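Glucoamylase (PDB 1LF6) hydrolyses terminal alpha-1,4-linked glucose units one after another from the non-reducing ends of glucan chains, probably releasing beta-D-glucose. Local coordinates at residues Ile403-Leu408 with Ser416-Leu421; Asp366-Val371 with Gly376-Asn381. All coordinates share one frame; numbering follows the deposited sequence.

Contact 1 of 2, residues Ile403-Leu408 with Ser416-Leu421; sequences ILSYRL and SLVKPL
Ser405, on the last turns of helix 395-407, touches Leu417 and Val418 of the following helix 414-428, and the whole contact runs through this one small side chain. Its CB, pointing toward the second helix, lies 4.1 Å from Val418 CG2. One bond farther out, OG sits 3.7 Å from Leu417 CD1, with Leu417 CG a little more distant behind that methyl. The hydroxyl is placed by a chi1 of -70°, which sets OG beside its own backbone N and anti to the carbonyl carbon; its hydrogen bond goes back along its own helix to the carbonyl of Pro401, one turn earlier. From the other side, Leu417 reaches forward with its CG anti to the backbone N (chi1 -172°), whereas Val418 simply offers CG2. The backbones come closest at Ser405 and Val418, whose CA atoms are 7.7 Å apart, a small separation that goes with the shortness of the serine. Helix 358-375 adds Leu365 against Ser405 and Val372 against Leu417, while Val418 continues the interface onto Ile402 of helix 395-407. No hydrogen bond joins the two segments. The contact is thus a worked example of a buried hydroxyl satisfied within its own helix: it presents itself to the neighbouring helix of the (alpha/alpha) barrel as a compact group among methyls, and these segments meet by van der Waals contact.

Contact 2 of 2, residues Asp366-Val371 with Gly376-Asn381; sequences DYLAKV and GMIPQN
With chi1 at 170°, Val371 holds CG1 anti to its backbone N and swings that methyl toward the chain that leaves the same helix; Ile378 answers with chi1 -62° and chi2 -65°, a double bend that carries CD1 back to the helix although its CB does not point there. The two methyls, Val371 CG1 and Ile378 CD1, meet at 4.0 Å. Val371 CG1 has a closer neighbour in the ring of Pro379, whose CD lies 3.7 Å away, the two side chains crossing at a slant. The same methyl is also 4.0 Å from the carbonyl O of Met377, so a single branch is flanked by three consecutive residues of the loop. One turn earlier, Leu368 CD2 approaches Ile378 CD1 at 4.3 Å, and the isoleucine tip thus touches both helix residues.

The reversal begins at Gly376, the first residue after helix 358-375 to depart from helical geometry, with positive phi. Met377 to Pro379 run extended and pass back obliquely across Val371. Ile378 also packs on Ser342 of helix 342-355 and on Leu421 of helix 414-428. Between the two segments there is no hydrogen bond, and the direct contact is mainly between apolar side chains. Ile378 illustrates how one loop residue can divide its roles: its carbonyl O accepts a hydrogen bond from Gln398 NE2 of helix 395-407, while its CD1, together with Pro379 CD, meets Val371.

Contact 2 closes before contact 1 opens along the chain, and their centres are about 11 Å apart within the glycosyl hydrolase family 15 catalytic region. They share a packed border: Leu421 CD2 lies 3.8 Å from Met377 CA and 3.9 Å from Ile378 CG1, while Leu417 CD2 is 3.8 Å from Ala369 CA. Helix 414-428 therefore rests on both the helix and the loop of contact 2. Contact 1 lies away from the catalytic residues. Contact 2 comes nearer, the side chain of Ile378 being about 10 Å from that of Glu438, the probable proton donor, and Gln380 farther along its loop touches Glu438.

Contact 1 of 2, residues Ile403-Leu408 with Ser416-Leu421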
loop_
_atom_site.group_PDB
_atom_site.type_symbol
_atom_site.label_atom_id
_atom_site.label_comp_id
_atom_site.label_asym_id
_atom_site.label_seq_id
_atom_site.Cartn_x
_atom_site.Cartn_y
_atom_site.Cartn_z
ATOM N N ILE A 403 -5.817 8.773 20.927
ATOM C CA ILE A 403 -6.521 9.854 20.253
ATOM C C ILE A 403 -7.711 9.294 19.473
ATOM O O ILE A 403 -8.783 9.897 19.453
ATOM C CB ILE A 403 -5.572 10.622 19.296
ATOM C CG1 ILE A 403 -4.391 11.192 20.098
ATOM C CG2 ILE A 403 -6.322 11.754 18.592
ATOM C CD1 ILE A 403 -3.325 11.845 19.248
ATOM N N LEU A 404 -7.520 8.134 18.847
ATOM C CA LEU A 404 -8.584 7.492 18.082
ATOM C C LEU A 404 -9.697 7.016 19.030
ATOM O O LEU A 404 -10.873 7.124 18.715
ATOM C CB LEU A 404 -8.026 6.300 17.294
ATOM C CG LEU A 404 -8.989 5.552 16.364
ATOM C CD1 LEU A 404 -9.589 6.500 15.355
ATOM C CD2 LEU A 404 -8.234 4.425 15.652
ATOM N N SER A 405 -9.314 6.484 20.188
ATOM C CA SER A 405 -10.289 6.022 21.162
ATOM C C SER A 405 -11.192 7.186 21.554
ATOM O O SER A 405 -12.400 7.026 21.744
ATOM C CB SER A 405 -9.585 5.473 22.405
ATOM O OG SER A 405 -8.937 4.249 22.117
ATOM N N TYR A 406 -10.596 8.366 21.664
ATOM C CA TYR A 406 -11.339 9.559 22.025
ATOM C C TYR A 406 -12.326 9.979 20.936
ATOM O O TYR A 406 -13.488 10.258 21.218
ATOM C CB TYR A 406 -10.378 10.713 22.319
ATOM C CG TYR A 406 -11.053 12.060 22.299
ATOM C CD1 TYR A 406 -10.960 12.889 21.182
ATOM C CD2 TYR A 406 -11.846 12.477 23.368
ATOM C CE1 TYR A 406 -11.641 14.093 21.124
ATOM C CE2 TYR A 406 -12.534 13.680 23.321
ATOM C CZ TYR A 406 -12.430 14.478 22.195
ATOM O OH TYR A 406 -13.146 15.645 22.130
ATOM N N ARG A 407 -11.862 10.032 19.692
ATOM C CA ARG A 407 -12.729 10.436 18.595
ATOM C C ARG A 407 -13.860 9.444 18.339
ATOM O O ARG A 407 -14.945 9.831 17.912
ATOM C CB ARG A 407 -11.905 10.646 17.323
ATOM C CG ARG A 407 -10.955 11.831 17.412
ATOM C CD ARG A 407 -10.563 12.295 16.027
ATOM N NE ARG A 407 -11.724 12.771 15.286
ATOM C CZ ARG A 407 -11.922 12.551 13.992
ATOM N NH1 ARG A 407 -11.035 11.858 13.292
ATOM N NH2 ARG A 407 -13.010 13.020 13.399
ATOM N N LEU A 408 -13.609 8.166 18.598
ATOM C CA LEU A 408 -14.632 7.147 18.410
ATOM C C LEU A 408 -15.467 7.007 19.686
ATOM O O LEU A 408 -16.378 6.186 19.756
ATOM C CB LEU A 408 -13.986 5.805 18.048
ATOM C CG LEU A 408 -13.478 5.721 16.599
ATOM C CD1 LEU A 408 -12.671 4.460 16.389
ATOM C CD2 LEU A 408 -14.661 5.759 15.658
ATOM N N SER A 416 -8.073 -1.420 29.059
ATOM C CA SER A 416 -7.242 -2.253 28.196
ATOM C C SER A 416 -6.366 -1.519 27.181
ATOM O O SER A 416 -5.378 -2.081 26.702
ATOM C CB SER A 416 -8.123 -3.260 27.451
ATOM O OG SER A 416 -9.006 -2.602 26.556
ATOM N N LEU A 417 -6.707 -0.273 26.863
ATOM C CA LEU A 417 -5.947 0.476 25.864
ATOM C C LEU A 417 -5.377 1.818 26.323
ATOM O O LEU A 417 -4.162 2.028 26.312
ATOM C CB LEU A 417 -6.832 0.698 24.632
ATOM C CG LEU A 417 -6.275 1.303 23.333
ATOM C CD1 LEU A 417 -5.847 2.756 23.538
ATOM C CD2 LEU A 417 -5.115 0.456 22.858
ATOM N N VAL A 418 -6.260 2.722 26.724
ATOM C CA VAL A 418 -5.864 4.060 27.139
ATOM C C VAL A 418 -4.910 4.141 28.320
ATOM O O VAL A 418 -3.823 4.710 28.199
ATOM C CB VAL A 418 -7.110 4.927 27.431
ATOM C CG1 VAL A 418 -6.692 6.321 27.867
ATOM C CG2 VAL A 418 -7.994 4.994 26.178
ATOM N N LYS A 419 -5.299 3.574 29.457
ATOM C CA LYS A 419 -4.451 3.634 30.642
ATOM C C LYS A 419 -3.068 3.010 30.444
ATOM O O LYS A 419 -2.058 3.626 30.773
ATOM C CB LYS A 419 -5.166 2.994 31.841
ATOM C CG LYS A 419 -4.358 2.998 33.127
ATOM C CD LYS A 419 -5.280 2.956 34.347
ATOM C CE LYS A 419 -4.525 2.547 35.601
ATOM N NZ LYS A 419 -3.282 3.335 35.807
ATOM N N PRO A 420 -2.996 1.782 29.906
ATOM C CA PRO A 420 -1.650 1.220 29.729
ATOM C C PRO A 420 -0.742 2.047 28.806
ATOM O O PRO A 420 0.450 2.206 29.081
ATOM C CB PRO A 420 -1.923 -0.190 29.195
ATOM C CG PRO A 420 -3.308 -0.091 28.601
ATOM C CD PRO A 420 -4.037 0.801 29.563
ATOM N N LEU A 421 -1.299 2.584 27.725
ATOM C CA LEU A 421 -0.500 3.387 26.801
ATOM C C LEU A 421 -0.134 4.733 27.409
ATOM O O LEU A 421 0.991 5.205 27.244
ATOM C CB LEU A 421 -1.243 3.592 25.477
ATOM C CG LEU A 421 -1.382 2.349 24.597
ATOM C CD1 LEU A 421 -2.152 2.706 23.338
ATOM C CD2 LEU A 421 0.011 1.800 24.243
#

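Contact 2 of 2, residues Asp366-Val371 with Gly376-Asn381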
loop_
_atom_site.group_PDB
_atom_site.type_symbol
_atom_site.label_atom_id
_atom_site.label_comp_id
_atom_site.label_asym_id
_atom_site.label_seq_id
_atom_site.Cartn_x
_atom_site.Cartn_y
_atom_site.Cartn_z
ATOM N N ASP A 366 -10.017 -1.724 17.666
ATOM C CA ASP A 366 -10.081 -2.971 18.419
ATOM C C ASP A 366 -8.883 -3.868 18.120
ATOM O O ASP A 366 -8.477 -4.671 18.959
ATOM C CB ASP A 366 -11.390 -3.697 18.113
ATOM C CG ASP A 366 -12.560 -3.105 18.870
ATOM O OD1 ASP A 366 -13.653 -2.983 18.282
ATOM O OD2 ASP A 366 -12.379 -2.766 20.060
ATOM N N TYR A 367 -8.319 -3.730 16.923
ATOM C CA TYR A 367 -7.140 -4.507 16.557
ATOM C C TYR A 367 -6.000 -4.032 17.459
ATOM O O TYR A 367 -5.274 -4.836 18.044
ATOM C CB TYR A 367 -6.767 -4.257 15.093
ATOM C CG TYR A 367 -5.446 -4.878 14.693
ATOM C CD1 TYR A 367 -5.355 -6.236 14.394
ATOM C CD2 TYR A 367 -4.277 -4.114 14.654
ATOM C CE1 TYR A 367 -4.130 -6.823 14.069
ATOM C CE2 TYR A 367 -3.046 -4.693 14.333
ATOM C CZ TYR A 367 -2.981 -6.048 14.043
ATOM O OH TYR A 367 -1.771 -6.632 13.741
ATOM N N LEU A 368 -5.857 -2.713 17.571
ATOM C CA LEU A 368 -4.812 -2.106 18.395
ATOM C C LEU A 368 -4.982 -2.458 19.874
ATOM O O LEU A 368 -4.000 -2.629 20.603
ATOM C CB LEU A 368 -4.831 -0.584 18.222
ATOM C CG LEU A 368 -4.437 -0.037 16.844
ATOM C CD1 LEU A 368 -4.689 1.454 16.807
ATOM C CD2 LEU A 368 -2.973 -0.335 16.562
ATOM N N ALA A 369 -6.232 -2.547 20.317
ATOM C CA ALA A 369 -6.526 -2.893 21.701
ATOM C C ALA A 369 -5.991 -4.294 21.973
ATOM O O ALA A 369 -5.486 -4.579 23.059
ATOM C CB ALA A 369 -8.037 -2.848 21.948
ATOM N N LYS A 370 -6.099 -5.158 20.969
ATOM C CA LYS A 370 -5.629 -6.534 21.070
ATOM C C LYS A 370 -4.100 -6.525 21.165
ATOM O O LYS A 370 -3.501 -7.308 21.910
ATOM C CB LYS A 370 -6.087 -7.317 19.832
ATOM C CG LYS A 370 -6.268 -8.821 20.026
ATOM C CD LYS A 370 -4.981 -9.518 20.440
ATOM C CE LYS A 370 -5.145 -11.035 20.476
ATOM N NZ LYS A 370 -5.410 -11.593 19.119
ATOM N N VAL A 371 -3.467 -5.628 20.414
ATOM C CA VAL A 371 -2.014 -5.532 20.439
ATOM C C VAL A 371 -1.532 -5.106 21.827
ATOM O O VAL A 371 -0.586 -5.681 22.370
ATOM C CB VAL A 371 -1.493 -4.525 19.373
ATOM C CG1 VAL A 371 -0.012 -4.268 19.576
ATOM C CG2 VAL A 371 -1.719 -5.084 17.972
ATOM N N GLY A 376 1.310 -4.752 26.045
ATOM C CA GLY A 376 1.358 -3.727 27.074
ATOM C C GLY A 376 1.851 -2.415 26.492
ATOM O O GLY A 376 2.167 -1.467 27.213
ATOM N N MET A 377 1.910 -2.362 25.169
ATOM C CA MET A 377 2.367 -1.171 24.475
ATOM C C MET A 377 2.286 -1.415 22.972
ATOM O O MET A 377 1.946 -2.514 22.541
ATOM C CB MET A 377 3.799 -0.843 24.929
ATOM C CG MET A 377 4.815 -0.676 23.827
ATOM S SD MET A 377 5.438 -2.221 23.157
ATOM C CE MET A 377 7.123 -1.719 22.851
ATOM N N ILE A 378 2.571 -0.389 22.178
ATOM C CA ILE A 378 2.525 -0.539 20.726
ATOM C C ILE A 378 3.930 -0.707 20.146
ATOM O O ILE A 378 4.744 0.217 20.192
ATOM C CB ILE A 378 1.877 0.694 20.045
ATOM C CG1 ILE A 378 0.417 0.851 20.504
ATOM C CG2 ILE A 378 1.943 0.542 18.519
ATOM C CD1 ILE A 378 -0.493 -0.282 20.067
ATOM N N PRO A 379 4.237 -1.891 19.598
ATOM C CA PRO A 379 5.578 -2.079 19.020
ATOM C C PRO A 379 5.717 -1.281 17.718
ATOM O O PRO A 379 4.708 -0.887 17.128
ATOM C CB PRO A 379 5.660 -3.594 18.813
ATOM C CG PRO A 379 4.230 -3.990 18.601
ATOM C CD PRO A 379 3.460 -3.141 19.584
ATOM N N GLN A 380 6.955 -1.025 17.286
ATOM C CA GLN A 380 7.198 -0.255 16.067
ATOM C C GLN A 380 6.151 -0.605 15.017
ATOM O O GLN A 380 5.524 0.275 14.437
ATOM C CB GLN A 380 8.602 -0.524 15.509
ATOM C CG GLN A 380 8.906 0.277 14.244
ATOM C CD GLN A 380 10.380 0.263 13.854
ATOM O OE1 GLN A 380 10.759 0.773 12.822
ATOM N NE2 GLN A 380 11.204 -0.317 14.679
ATOM N N ASN A 381 5.974 -1.902 14.792
ATOM C CA ASN A 381 4.981 -2.405 13.858
ATOM C C ASN A 381 4.738 -3.875 14.176
ATOM O O ASN A 381 5.489 -4.486 14.936
ATOM C CB ASN A 381 5.434 -2.211 12.399
ATOM C CG ASN A 381 6.821 -2.773 12.126
ATOM O OD1 ASN A 381 7.533 -2.292 11.244
ATOM N ND2 ASN A 381 7.204 -3.795 12.868
#